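Side-chain contacts in VWFA domain-containing protein (Bacteroides thetaiotaomicron, PDB 3IBS), which is of unknown function but carries a magnesium-binding von Willebrand factor type A domain that probably serves protein recognition at the cell membrane: residues 98-101 with 102-106; 122-125 with 126-130; 164-167 with 168-172. All coordinates share one frame; numbering follows the deposited sequence. Where two conformers were deposited one is given.

Contact 1. Residues 98-101 with 102-106; sequences INLA and TRSFT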
ATOM      1  N   ILE A  98     -29.991   1.934  -5.292  1.00 13.44           N
ATOM      2  CA  ILE A  98     -30.820   1.580  -6.436  1.00 13.13           C
ATOM      3  C   ILE A  98     -32.280   1.906  -6.167  1.00 13.25           C
ATOM      4  O   ILE A  98     -32.964   2.430  -7.057  1.00 13.74           O
ATOM      5  CB  ILE A  98     -30.663   0.070  -6.832  1.00 12.51           C
ATOM      6  CG1 ILE A  98     -29.254  -0.206  -7.373  1.00 12.85           C
ATOM      7  CG2 ILE A  98     -31.722  -0.354  -7.879  1.00 13.81           C
ATOM      8  CD1 ILE A  98     -28.962  -1.718  -7.629  1.00 10.42           C
ATOM      9  N   ASN A  99     -32.761   1.589  -4.962  1.00 13.21           N
ATOM     10  CA  ASN A  99     -34.170   1.848  -4.595  1.00 13.86           C
ATOM     11  C   ASN A  99     -34.440   3.351  -4.575  1.00 13.77           C
ATOM     12  O   ASN A  99     -35.484   3.799  -5.049  1.00 13.35           O
ATOM     13  CB  ASN A  99     -34.530   1.260  -3.232  1.00 13.33           C
ATOM     14  CG  ASN A  99     -34.692  -0.254  -3.258  1.00 17.34           C
ATOM     15  OD1 ASN A  99     -34.867  -0.891  -4.328  1.00 18.90           O
ATOM     16  ND2 ASN A  99     -34.659  -0.842  -2.072  1.00 15.57           N
ATOM     17  N   LEU A 100     -33.493   4.126  -4.031  1.00 13.71           N
ATOM     18  CA  LEU A 100     -33.618   5.590  -4.055  1.00 13.81           C
ATOM     19  C   LEU A 100     -33.617   6.101  -5.506  1.00 14.23           C
ATOM     20  O   LEU A 100     -34.408   6.978  -5.876  1.00 13.81           O
ATOM     21  CB  LEU A 100     -32.489   6.246  -3.245  1.00 13.95           C
ATOM     22  CG  LEU A 100     -32.392   7.785  -3.189  1.00 13.90           C
ATOM     23  CD1 LEU A 100     -33.690   8.441  -2.612  1.00 13.82           C
ATOM     24  CD2 LEU A 100     -31.145   8.203  -2.382  1.00 12.31           C
ATOM     25  N   ALA A 101     -32.740   5.548  -6.340  1.00 14.20           N
ATOM     26  CA  ALA A 101     -32.722   5.961  -7.753  1.00 14.76           C
ATOM     27  C   ALA A 101     -34.061   5.744  -8.461  1.00 14.81           C
ATOM     28  O   ALA A 101     -34.529   6.625  -9.192  1.00 13.90           O
ATOM     29  CB  ALA A 101     -31.579   5.279  -8.528  1.00 14.74           C
ATOM     30  N   THR A 102     -34.679   4.581  -8.256  1.00 15.86           N
ATOM     31  CA  THR A 102     -35.981   4.307  -8.889  1.00 16.48           C
ATOM     32  C   THR A 102     -37.065   5.308  -8.479  1.00 16.86           C
ATOM     33  O   THR A 102     -37.939   5.613  -9.281  1.00 17.32           O
ATOM     34  CB  THR A 102     -36.511   2.872  -8.610  1.00 16.77           C
ATOM     35  OG1 THR A 102     -37.083   2.828  -7.299  1.00 19.67           O
ATOM     36  CG2 THR A 102     -35.393   1.840  -8.719  1.00 15.56           C
ATOM     37  N   ARG A 103     -37.020   5.809  -7.245  1.00 16.83           N
ATOM     38  CA  ARG A 103     -37.958   6.857  -6.799  1.00 17.90           C
ATOM     39  C   ARG A 103     -37.638   8.258  -7.348  1.00 17.41           C
ATOM     40  O   ARG A 103     -38.400   9.175  -7.120  1.00 16.58           O
ATOM     41  CB  ARG A 103     -37.960   6.981  -5.265  1.00 18.75           C
ATOM     42  CG  ARG A 103     -38.344   5.733  -4.502  1.00 21.42           C
ATOM     43  CD  ARG A 103     -38.662   6.062  -3.013  1.00 23.82           C
ATOM     44  NE  ARG A 103     -37.493   6.334  -2.158  1.00 25.37           N
ATOM     45  CZ  ARG A 103     -36.637   5.408  -1.702  1.00 25.84           C
ATOM     46  NH1 ARG A 103     -36.756   4.128  -2.043  1.00 27.39           N
ATOM     47  NH2 ARG A 103     -35.640   5.766  -0.915  1.00 25.55           N
ATOM     48  N   SER A 104     -36.505   8.429  -8.030  1.00 17.03           N
ATOM     49  CA  SER A 104     -35.976   9.769  -8.315  1.00 17.60           C
ATOM     50  C   SER A 104     -36.142  10.191  -9.782  1.00 18.01           C
ATOM     51  O   SER A 104     -35.751  11.306 -10.174  1.00 17.36           O
ATOM     52  CB  SER A 104     -34.489   9.845  -7.941  1.00 16.92           C
ATOM     53  OG  SER A 104     -34.277   9.590  -6.560  1.00 17.84           O
ATOM     54  N   PHE A 105     -36.682   9.288 -10.593  1.00 17.95           N
ATOM     55  CA  PHE A 105     -36.891   9.559 -12.007  1.00 18.65           C
ATOM     56  C   PHE A 105     -38.160  10.371 -12.154  1.00 19.89           C
ATOM     57  O   PHE A 105     -38.968  10.395 -11.238  1.00 20.27           O
ATOM     58  CB  PHE A 105     -36.991   8.234 -12.783  1.00 17.88           C
ATOM     59  CG  PHE A 105     -35.677   7.505 -12.921  1.00 15.25           C
ATOM     60  CD1 PHE A 105     -34.759   7.886 -13.887  1.00 12.98           C
ATOM     61  CD2 PHE A 105     -35.385   6.408 -12.122  1.00 13.00           C
ATOM     62  CE1 PHE A 105     -33.548   7.207 -14.049  1.00 12.48           C
ATOM     63  CE2 PHE A 105     -34.168   5.725 -12.250  1.00 14.46           C
ATOM     64  CZ  PHE A 105     -33.246   6.118 -13.219  1.00 13.45           C
ATOM     65  N   THR A 106     -38.330  11.067 -13.277  1.00 21.81           N
ATOM     66  CA  THR A 106     -39.587  11.772 -13.533  1.00 23.28           C
ATOM     67  C   THR A 106     -40.723  10.750 -13.706  1.00 25.21           C
ATOM     68  O   THR A 106     -40.463   9.576 -14.034  1.00 25.19           O
ATOM     69  CB  THR A 106     -39.539  12.709 -14.784  1.00 23.55           C
ATOM     70  OG1 THR A 106     -39.533  11.921 -15.988  1.00 21.77           O
ATOM     71  CG2 THR A 106     -38.340  13.654 -14.735  1.00 22.82           C
TER

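Contact 2. Residues 122-125 with 126-130; sequences ENHE and GGAVE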
ATOM      1  N   GLU A 122     -17.865  -4.396  -2.859  1.00 14.76           N
ATOM      2  CA  GLU A 122     -17.246  -5.121  -1.771  1.00 15.32           C
ATOM      3  C   GLU A 122     -18.080  -5.168  -0.494  1.00 15.21           C
ATOM      4  O   GLU A 122     -18.555  -4.132  -0.018  1.00 15.94           O
ATOM      5  CB  GLU A 122     -15.871  -4.526  -1.459  1.00 14.22           C
ATOM      6  CG  GLU A 122     -15.163  -5.250  -0.343  1.00 14.75           C
ATOM      7  CD  GLU A 122     -13.751  -4.747  -0.124  1.00 15.39           C
ATOM      8  OE1 GLU A 122     -13.553  -3.517   0.045  1.00 14.61           O
ATOM      9  OE2 GLU A 122     -12.852  -5.589  -0.106  1.00 15.11           O
ATOM     10  N   ASN A 123     -18.199  -6.368   0.077  1.00 15.58           N
ATOM     11  CA  ASN A 123     -18.901  -6.572   1.350  1.00 16.84           C
ATOM     12  C   ASN A 123     -20.345  -6.031   1.378  1.00 17.06           C
ATOM     13  O   ASN A 123     -20.783  -5.462   2.387  1.00 17.08           O
ATOM     14  CB  ASN A 123     -18.112  -5.961   2.524  1.00 15.90           C
ATOM     15  CG  ASN A 123     -16.813  -6.695   2.807  1.00 17.62           C
ATOM     16  OD1 ASN A 123     -16.684  -7.884   2.545  1.00 17.87           O
ATOM     17  ND2 ASN A 123     -15.833  -5.969   3.343  1.00 19.86           N
ATOM     18  N   HIS A 124     -21.073  -6.193   0.277  0.50 17.41           N
ATOM     19  CA  HIS A 124     -22.497  -5.857   0.287  0.50 18.05           C
ATOM     20  C   HIS A 124     -23.250  -6.940   1.058  0.50 18.62           C
ATOM     21  O   HIS A 124     -23.039  -8.130   0.817  0.50 18.27           O
ATOM     22  CB  HIS A 124     -23.057  -5.732  -1.126  0.50 17.72           C
ATOM     23  CG  HIS A 124     -24.531  -5.462  -1.160  0.50 17.88           C
ATOM     24  ND1 HIS A 124     -25.094  -4.340  -0.593  0.50 16.62           N
ATOM     25  CD2 HIS A 124     -25.559  -6.178  -1.676  0.50 18.17           C
ATOM     26  CE1 HIS A 124     -26.404  -4.371  -0.761  0.50 16.57           C
ATOM     27  NE2 HIS A 124     -26.712  -5.478  -1.412  0.50 18.07           N
ATOM     28  N   GLU A 125     -24.122  -6.523   1.973  1.00 19.53           N
ATOM     29  CA  GLU A 125     -24.872  -7.466   2.850  1.00 21.65           C
ATOM     30  C   GLU A 125     -26.136  -8.129   2.250  1.00 21.66           C
ATOM     31  O   GLU A 125     -26.743  -9.002   2.883  1.00 21.90           O
ATOM     32  CB  GLU A 125     -25.242  -6.797   4.190  1.00 22.79           C
ATOM     33  CG  GLU A 125     -24.095  -6.030   4.894  1.00 27.92           C
ATOM     34  CD  GLU A 125     -22.916  -6.914   5.322  1.00 34.97           C
ATOM     35  OE1 GLU A 125     -23.101  -8.146   5.470  1.00 37.47           O
ATOM     36  OE2 GLU A 125     -21.796  -6.369   5.527  1.00 38.18           O
ATOM     37  N   GLY A 126     -26.540  -7.727   1.047  1.00 21.33           N
ATOM     38  CA  GLY A 126     -27.746  -8.293   0.436  1.00 20.48           C
ATOM     39  C   GLY A 126     -28.830  -7.260   0.204  1.00 19.76           C
ATOM     40  O   GLY A 126     -28.947  -6.276   0.940  1.00 19.69           O
ATOM     41  N   GLY A 127     -29.606  -7.472  -0.853  1.00 19.03           N
ATOM     42  CA  GLY A 127     -30.638  -6.531  -1.247  1.00 17.72           C
ATOM     43  C   GLY A 127     -30.411  -5.947  -2.642  1.00 17.27           C
ATOM     44  O   GLY A 127     -31.372  -5.624  -3.347  1.00 16.76           O
ATOM     45  N   ALA A 128     -29.154  -5.807  -3.053  1.00 16.77           N
ATOM     46  CA  ALA A 128     -28.847  -5.149  -4.332  1.00 17.05           C
ATOM     47  C   ALA A 128     -29.470  -5.847  -5.540  1.00 16.63           C
ATOM     48  O   ALA A 128     -29.990  -5.189  -6.434  1.00 17.11           O
ATOM     49  CB  ALA A 128     -27.338  -4.999  -4.534  1.00 16.80           C
ATOM     50  N   VAL A 129     -29.393  -7.168  -5.577  1.00 15.74           N
ATOM     51  CA  VAL A 129     -29.878  -7.923  -6.724  1.00 16.56           C
ATOM     52  C   VAL A 129     -31.427  -7.846  -6.828  1.00 17.03           C
ATOM     53  O   VAL A 129     -31.980  -7.681  -7.928  1.00 16.60           O
ATOM     54  CB  VAL A 129     -29.353  -9.395  -6.655  1.00 17.38           C
ATOM     55  CG1 VAL A 129     -30.043 -10.255  -7.629  1.00 16.69           C
ATOM     56  CG2 VAL A 129     -27.808  -9.436  -6.857  1.00 15.80           C
ATOM     57  N   GLU A 130     -32.109  -7.949  -5.679  1.00 17.07           N
ATOM     58  CA  GLU A 130     -33.559  -7.764  -5.600  1.00 17.37           C
ATOM     59  C   GLU A 130     -33.940  -6.344  -6.019  1.00 17.05           C
ATOM     60  O   GLU A 130     -34.879  -6.141  -6.791  1.00 16.94           O
ATOM     61  CB  GLU A 130     -34.043  -8.010  -4.168  1.00 18.38           C
ATOM     62  CG  GLU A 130     -33.719  -9.433  -3.598  1.00 23.39           C
ATOM     63  CD  GLU A 130     -32.443  -9.502  -2.712  1.00 28.83           C
ATOM     64  OE1 GLU A 130     -31.323  -9.025  -3.130  1.00 27.36           O
ATOM     65  OE2 GLU A 130     -32.582 -10.068  -1.585  1.00 29.11           O
TER

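Contact 3. Residues 164-167 with 168-172; sequences RRDR and EGNVI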
ATOM      1  N   ARG A 164      -5.148   2.723   5.818  1.00 25.04           N
ATOM      2  CA  ARG A 164      -6.290   2.459   6.699  1.00 25.37           C
ATOM      3  C   ARG A 164      -6.131   1.089   7.348  1.00 25.30           C
ATOM      4  O   ARG A 164      -5.704   0.110   6.691  1.00 24.62           O
ATOM      5  CB  ARG A 164      -7.632   2.538   5.958  1.00 25.02           C
ATOM      6  CG  ARG A 164      -7.897   3.894   5.337  1.00 26.92           C
ATOM      7  CD  ARG A 164      -9.370   4.078   4.957  1.00 28.12           C
ATOM      8  NE  ARG A 164     -10.214   4.245   6.137  1.00 29.43           N
ATOM      9  CZ  ARG A 164     -10.418   5.405   6.761  1.00 29.34           C
ATOM     10  NH1 ARG A 164      -9.844   6.521   6.321  1.00 29.87           N
ATOM     11  NH2 ARG A 164     -11.194   5.447   7.827  1.00 26.10           N
ATOM     12  N   ARG A 165      -6.476   1.045   8.633  1.00 25.07           N
ATOM     13  CA  ARG A 165      -6.322  -0.141   9.454  1.00 25.73           C
ATOM     14  C   ARG A 165      -7.631  -0.521  10.109  1.00 26.33           C
ATOM     15  O   ARG A 165      -8.442   0.347  10.438  1.00 26.13           O
ATOM     16  CB  ARG A 165      -5.272   0.107  10.544  1.00 25.77           C
ATOM     17  CG  ARG A 165      -3.869   0.064  10.026  1.00 25.20           C
ATOM     18  CD  ARG A 165      -2.873   0.604  11.034  1.00 25.40           C
ATOM     19  NE  ARG A 165      -1.616   0.816  10.330  1.00 27.93           N
ATOM     20  CZ  ARG A 165      -0.737  -0.141  10.030  1.00 28.84           C
ATOM     21  NH1 ARG A 165      -0.947  -1.405  10.389  1.00 27.16           N
ATOM     22  NH2 ARG A 165       0.361   0.172   9.361  1.00 30.56           N
ATOM     23  N   ASP A 166      -7.820  -1.822  10.308  1.00 26.67           N
ATOM     24  CA  ASP A 166      -8.993  -2.323  11.007  1.00 26.86           C
ATOM     25  C   ASP A 166      -8.858  -2.075  12.517  1.00 26.94           C
ATOM     26  O   ASP A 166      -7.866  -1.509  12.976  1.00 26.74           O
ATOM     27  CB  ASP A 166      -9.259  -3.811  10.656  1.00 26.87           C
ATOM     28  CG  ASP A 166      -8.206  -4.783  11.225  1.00 26.67           C
ATOM     29  OD1 ASP A 166      -7.381  -4.388  12.074  1.00 26.37           O
ATOM     30  OD2 ASP A 166      -8.219  -5.972  10.826  1.00 26.71           O
ATOM     31  N   ARG A 167      -9.862  -2.506  13.275  1.00 27.43           N
ATOM     32  CA  ARG A 167      -9.918  -2.303  14.717  1.00 27.72           C
ATOM     33  C   ARG A 167      -8.660  -2.831  15.396  1.00 27.43           C
ATOM     34  O   ARG A 167      -8.094  -2.182  16.280  1.00 27.35           O
ATOM     35  CB  ARG A 167     -11.159  -2.989  15.297  1.00 28.12           C
ATOM     36  CG  ARG A 167     -12.500  -2.501  14.730  1.00 30.15           C
ATOM     37  CD  ARG A 167     -12.944  -3.284  13.479  1.00 33.32           C
ATOM     38  NE  ARG A 167     -12.552  -2.635  12.220  1.00 35.26           N
ATOM     39  CZ  ARG A 167     -12.735  -3.153  11.001  1.00 36.51           C
ATOM     40  NH1 ARG A 167     -13.303  -4.346  10.847  1.00 36.32           N
ATOM     41  NH2 ARG A 167     -12.337  -2.478   9.925  1.00 37.01           N
ATOM     42  N   GLU A 168      -8.209  -3.997  14.937  1.00 27.21           N
ATOM     43  CA  GLU A 168      -7.085  -4.713  15.543  1.00 26.73           C
ATOM     44  C   GLU A 168      -5.723  -4.163  15.099  1.00 25.92           C
ATOM     45  O   GLU A 168      -4.678  -4.617  15.572  1.00 25.85           O
ATOM     46  CB  GLU A 168      -7.200  -6.207  15.219  1.00 27.28           C
ATOM     47  CG  GLU A 168      -8.627  -6.759  15.353  1.00 29.09           C
ATOM     48  CD  GLU A 168      -9.047  -7.615  14.159  1.00 31.55           C
ATOM     49  OE1 GLU A 168      -8.770  -8.837  14.174  1.00 32.40           O
ATOM     50  OE2 GLU A 168      -9.663  -7.066  13.212  1.00 32.14           O
ATOM     51  N   GLY A 169      -5.741  -3.186  14.191  1.00 24.62           N
ATOM     52  CA  GLY A 169      -4.520  -2.537  13.744  1.00 22.81           C
ATOM     53  C   GLY A 169      -3.963  -3.088  12.440  1.00 21.82           C
ATOM     54  O   GLY A 169      -2.882  -2.687  12.019  1.00 21.59           O
ATOM     55  N   ASN A 170      -4.694  -3.994  11.791  1.00 20.24           N
ATOM     56  CA  ASN A 170      -4.210  -4.595  10.547  1.00 19.36           C
ATOM     57  C   ASN A 170      -4.547  -3.763   9.315  1.00 18.18           C
ATOM     58  O   ASN A 170      -5.639  -3.227   9.204  1.00 17.93           O
ATOM     59  CB  ASN A 170      -4.757  -6.018  10.363  1.00 19.54           C
ATOM     60  CG  ASN A 170      -4.401  -6.939  11.516  1.00 20.74           C
ATOM     61  OD1 ASN A 170      -3.291  -6.909  12.038  1.00 21.93           O
ATOM     62  ND2 ASN A 170      -5.354  -7.760  11.921  1.00 21.24           N
ATOM     63  N   VAL A 171      -3.590  -3.672   8.394  1.00 17.21           N
ATOM     64  CA  VAL A 171      -3.799  -3.034   7.098  1.00 15.91           C
ATOM     65  C   VAL A 171      -5.008  -3.651   6.371  1.00 15.74           C
ATOM     66  O   VAL A 171      -5.087  -4.871   6.172  1.00 13.75           O
ATOM     67  CB  VAL A 171      -2.534  -3.160   6.196  1.00 16.10           C
ATOM     68  CG1 VAL A 171      -2.781  -2.531   4.826  1.00 14.45           C
ATOM     69  CG2 VAL A 171      -1.332  -2.491   6.861  1.00 15.95           C
ATOM     70  N   ILE A 172      -5.943  -2.786   5.993  1.00 15.85           N
ATOM     71  CA  ILE A 172      -7.117  -3.173   5.210  1.00 15.81           C
ATOM     72  C   ILE A 172      -6.718  -3.361   3.745  1.00 16.04           C
ATOM     73  O   ILE A 172      -6.005  -2.522   3.187  1.00 16.12           O
ATOM     74  CB  ILE A 172      -8.243  -2.111   5.356  1.00 16.14           C
ATOM     75  CG1 ILE A 172      -8.671  -2.025   6.837  1.00 17.43           C
ATOM     76  CG2 ILE A 172      -9.453  -2.447   4.421  1.00 15.46           C
ATOM     77  CD1 ILE A 172      -9.669  -0.893   7.172  1.00 21.12           C
TER
HETATM   78  O   HOH W   1      -5.335  -0.111   3.864  1.00 11.45           O

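Contact 1. Residues 98-101 with 102-106
The guanidinium of R103 lays one face over the backbone of L100, whose CA sits 3.7 Å above the plane and toward the rim of the group. R103 NH2 also meets the L100 CD1 methyl at 3.7 Å, and the two side chains cross at about a right angle. A bend at chi3 (-75°) folds the arginine back along the helix, where its NH2 is hydrogen-bonded to a glycerol molecule. The ring of F105 has T102 CA at its edge, in the ring plane; A101 O approaches obliquely, 3.1 Å from F105 CD2.

These groups close the C-terminal end of helix 94-102 in the von Willebrand factor A fold, a Rossmann-like sheet flanked by helices. A101, S104 and F105 all rest on I15 of the inner strand 13-19. Hydroxyls serve carbonyls of the last turn: S104 OG donates to L100 O at 2.7 Å from above the carbonyl plane, and T102 OG1 to N99 O at 2.9 Å. T102 OG1 stands between its own backbone N and carbonyl carbon (chi1 79°), which turns it back toward N99. A valine at T102 would probably cost N99 O its hydroxyl donor, leaving that carbonyl to the weak bond from R103 N. The backbone N of T102 bonds to I98 O at 3.0 Å, and the T102 side chain touches A135 of helix 128-136.

Contact 2. Residues 122-125 with 126-130
H124 is the first residue of 122-125 to reach across the loop, and it does so with the far nitrogen of its imidazole. In the conformer described, one of two deposited, NE2 accepts a hydrogen bond from A128 N at 3.0 Å. The bond is appreciably bent, with an angle of 141° at the hydrogen, and the donor lies 20° out of the ring plane. With CG anti to the backbone N (chi1 177°), the ring is carried forward over the chain that follows, and G126 N comes to lie over one of its faces, 3.2 Å above the plane and displaced toward the rim. The methyl of A128 closes in as well, its CB 3.6 Å from H124 CD2. The other ring nitrogen, ND1, is hydrogen-bonded to T92 O, so in this conformer both ring nitrogens have a partner, which sets the turn of the imidazole; the second deposited conformer indicates that the ring is not locked.

E125 contributes through its backbone, and the chain passes on into G126 and G127. Both glycines adopt positive phi values at which a CB would collide with the carbonyl oxygen of the residue before. G127 then occupies the N-cap position, and A128 is the first residue of the helix, so H124 supplies a side-chain acceptor to a backbone N-H at the helix start.

The loop joins strand 113-119 to helix 128-136 near the metal site: the H124 side chain is about 9 Å from the bound magnesium ion. Helix 178-187 lies alongside, with M180 against H124, I184 against A128, and E183 and D187 against V129.

Contact 3. Residues 164-167 with 168-172
R164 O is gripped by two donors. I172 N reaches it at 3.0 Å in an almost straight bond (177° at the hydrogen), and a water that also donates to I172 O reaches R164 O at 2.9 Å. Further round, D166 N bonds to N170 O at 2.8 Å, while G169 N closes a type I turn onto D166 O at 3.0 Å. With G169 at positive phi, this pattern fits a type I turn with a G1 bulge at the end of a short hairpin-like loop, held by one bridge between R165 and V171.

The D166 side chain reinforces the turn. Its chi1 of 69° sets CG between backbone N and carbonyl carbon, bringing OD1 within 2.7 Å of N170 N, which meets it from above the carboxylate plane. D166 OD2 lies 3.0 Å from E168 OE2, an approach of like charges that would probably raise the proton affinity of the pair. R165 runs extended across the loop, and its NH1 donates to G169 O at 2.8 Å in the guanidinium plane, with V171 CG2 over one face. R165 NH2 forms a salt bridge with D162 and a hydrogen bond with G152 O of the second subunit.

I172 CG1 packs 3.6 Å from D166 N. The loop lies in the chain between strands 153-154 and 173-174, leading directly into the latter, with I172 and R164 both resting on I155.

In the fold
The three contacts follow one another along a single von Willebrand factor A domain. Contacts 1 and 2 have centres about 17 Å apart and lie at the end of helix 94-102 and the start of helix 128-136, with strand 113-119 of the mixed six-stranded sheet between them in sequence; they touch where I98 CD1 packs against A128 O at 3.8 Å. Contact 3 stands apart, its centre about 35 Å from that of contact 1 and about 23 Å from that of contact 2, although atoms of contacts 2 and 3 come within about 6 Å. Thus one ends a helix packed on the sheet, one starts a helix near the magnesium ion, and the third meets the second subunit.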